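Local coordinates for protein 5-Carboxyvanillate Decarboxylase (Novosphingobium aromaticivorans, PDB 4QRN) that probably catalyses the metal-dependent decarboxylation of 5-carboxyvanillate, as a manganese-binding member of the amidohydrolase superfamily, at residues Ala43-Glu48 with Arg87-Gly92. Sequence-based numbering, arbitrary orientation.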
loop_
_atom_site.group_PDB
_atom_site.type_symbol
_atom_site.label_atom_id
_atom_site.label_comp_id
_atom_site.label_asym_id
_atom_site.label_seq_id
_atom_site.Cartn_x
_atom_site.Cartn_y
_atom_site.Cartn_z
ATOM N N ALA A 43 9.017 21.097 0.280
ATOM C CA ALA A 43 7.735 21.786 0.300
ATOM C C ALA A 43 7.831 23.225 0.819
ATOM O O ALA A 43 8.652 23.535 1.706
ATOM C CB ALA A 43 6.769 21.020 1.184
ATOM N N PHE A 44 6.932 24.078 0.317
ATOM C CA PHE A 44 6.724 25.406 0.899
ATOM C C PHE A 44 5.234 25.707 0.883
ATOM O O PHE A 44 4.449 25.016 0.222
ATOM C CB PHE A 44 7.503 26.500 0.150
ATOM C CG PHE A 44 6.927 26.823 -1.187
ATOM C CD1 PHE A 44 7.273 26.043 -2.291
ATOM C CD2 PHE A 44 6.034 27.870 -1.355
ATOM C CE1 PHE A 44 6.733 26.261 -3.535
ATOM C CE2 PHE A 44 5.470 28.112 -2.641
ATOM C CZ PHE A 44 5.835 27.301 -3.724
ATOM N N ALA A 45 4.832 26.735 1.640
ATOM C CA ALA A 45 3.444 27.181 1.701
ATOM C C ALA A 45 3.393 28.675 1.474
ATOM O O ALA A 45 4.403 29.363 1.653
ATOM C CB ALA A 45 2.830 26.867 3.065
ATOM N N THR A 46 2.208 29.178 1.120
ATOM C CA THR A 46 1.967 30.612 1.192
ATOM C C THR A 46 0.899 30.842 2.256
ATOM O O THR A 46 -0.064 30.086 2.400
ATOM C CB THR A 46 1.554 31.237 -0.155
ATOM O OG1 THR A 46 0.209 30.866 -0.481
ATOM C CG2 THR A 46 2.534 30.846 -1.272
ATOM N N ARG A 47 1.065 31.932 2.986
ATOM C CA ARG A 47 0.142 32.250 4.063
ATOM C C ARG A 47 -1.277 32.416 3.541
ATOM O O ARG A 47 -2.237 31.979 4.191
ATOM C CB ARG A 47 0.610 33.527 4.770
ATOM C CG ARG A 47 -0.162 33.911 6.039
ATOM C CD ARG A 47 0.075 32.905 7.165
ATOM N NE ARG A 47 -1.110 32.094 7.342
ATOM C CZ ARG A 47 -1.288 31.192 8.298
ATOM N NH1 ARG A 47 -0.320 30.914 9.167
ATOM N NH2 ARG A 47 -2.442 30.545 8.358
ATOM N N GLU A 48 -1.425 33.046 2.378
ATOM C CA GLU A 48 -2.775 33.282 1.885
ATOM C C GLU A 48 -3.486 31.982 1.506
ATOM O O GLU A 48 -4.705 31.890 1.687
ATOM C CB GLU A 48 -2.805 34.284 0.730
ATOM C CG GLU A 48 -2.051 33.862 -0.481
ATOM C CD GLU A 48 -1.991 34.939 -1.550
ATOM O OE1 GLU A 48 -2.429 36.092 -1.296
ATOM O OE2 GLU A 48 -1.482 34.631 -2.653
ATOM N N ARG A 87 8.657 26.725 8.963
ATOM C CA ARG A 87 9.596 26.395 7.894
ATOM C C ARG A 87 8.915 26.424 6.524
ATOM O O ARG A 87 9.534 26.886 5.551
ATOM C CB ARG A 87 10.267 25.039 8.151
ATOM C CG ARG A 87 11.318 25.121 9.254
ATOM C CD ARG A 87 11.862 23.765 9.583
ATOM N NE ARG A 87 13.024 23.895 10.448
ATOM C CZ ARG A 87 13.299 23.114 11.478
ATOM N NH1 ARG A 87 12.500 22.107 11.800
ATOM N NH2 ARG A 87 14.400 23.361 12.179
ATOM N N LEU A 88 7.692 25.918 6.425
ATOM C CA LEU A 88 6.998 25.946 5.135
ATOM C C LEU A 88 6.930 27.340 4.561
ATOM O O LEU A 88 7.060 27.540 3.350
ATOM C CB LEU A 88 5.560 25.446 5.296
ATOM C CG LEU A 88 5.374 23.931 5.402
ATOM C CD1 LEU A 88 3.924 23.647 5.819
ATOM C CD2 LEU A 88 5.688 23.245 4.074
ATOM N N LEU A 89 6.688 28.320 5.438
ATOM C CA LEU A 89 6.400 29.678 4.978
ATOM C C LEU A 89 7.650 30.444 4.553
ATOM O O LEU A 89 7.538 31.492 3.902
ATOM C CB LEU A 89 5.618 30.431 6.059
ATOM C CG LEU A 89 4.175 29.922 6.226
ATOM C CD1 LEU A 89 3.584 30.416 7.546
ATOM C CD2 LEU A 89 3.277 30.288 5.052
ATOM N N ASP A 90 8.833 29.939 4.897
ATOM C CA ASP A 90 10.072 30.649 4.571
ATOM C C ASP A 90 10.616 30.165 3.229
ATOM O O ASP A 90 10.740 28.962 3.009
ATOM C CB ASP A 90 11.126 30.437 5.643
ATOM C CG ASP A 90 12.293 31.387 5.484
ATOM O OD1 ASP A 90 12.220 32.491 6.062
ATOM O OD2 ASP A 90 13.280 31.065 4.784
ATOM N N LEU A 91 10.921 31.124 2.358
ATOM C CA LEU A 91 11.583 30.874 1.072
ATOM C C LEU A 91 12.859 31.694 0.965
ATOM O O LEU A 91 13.191 32.221 -0.084
ATOM C CB LEU A 91 10.657 31.223 -0.090
ATOM C CG LEU A 91 9.578 30.196 -0.370
ATOM C CD1 LEU A 91 8.603 30.749 -1.396
ATOM C CD2 LEU A 91 10.194 28.878 -0.866
ATOM N N GLY A 92 13.579 31.793 2.070
ATOM C CA GLY A 92 14.717 32.683 2.150
ATOM C C GLY A 92 15.813 32.169 3.052
ATOM O O GLY A 92 16.147 30.989 3.033
HETATM O O HOH W 1 5.649 31.793 1.956
#
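Ala45 N donates to Leu88 O over 2.9 Å, the one direct hydrogen bond between Ala43-Glu48 and Arg87-Gly92. The N-H is fairly straight at 160° but comes in above the carbonyl plane, and the same oxygen also takes a CA-H...O contact from Phe44 CA. A water adds a second link, donating to both Ala45 O and Leu89 O, 2.7 Å from each. Leu88 can be followed outward from this bond: its CB lies 3.8 Å from Ala45 CB, a chi1 of -78° swings the branch toward Ala43, and CD2 ends 3.8 Å from both Ala43 CB and Ala43 O. Leu88 also touches Tyr339 of the ligand pocket. Next along, Leu89 lays CD2 over the bend that leads into helix 47-59, 3.4 Å from Arg47 N. Past the turn, Leu91 crosses Phe44 at a slant, with CD2 3.7 Å from Phe44 CB. Arg47 reaches on to a salt bridge with Asp51. The chain at 43-47 and at 88-91 runs nearly at right angles, joining the end of barrel strand 38-44 to the end of helix 79-89. Helix 122-142 meets both Phe44 and Leu91. In the amidohydrolase barrel Phe44 bonds Ala110 and Thr112 at neighbouring strand 106-111, and Ala43 bonds Tyr337, just past strand 331-332; the Ala43 side chain lies about 5 Å from the manganese ion and the bound inhibitor.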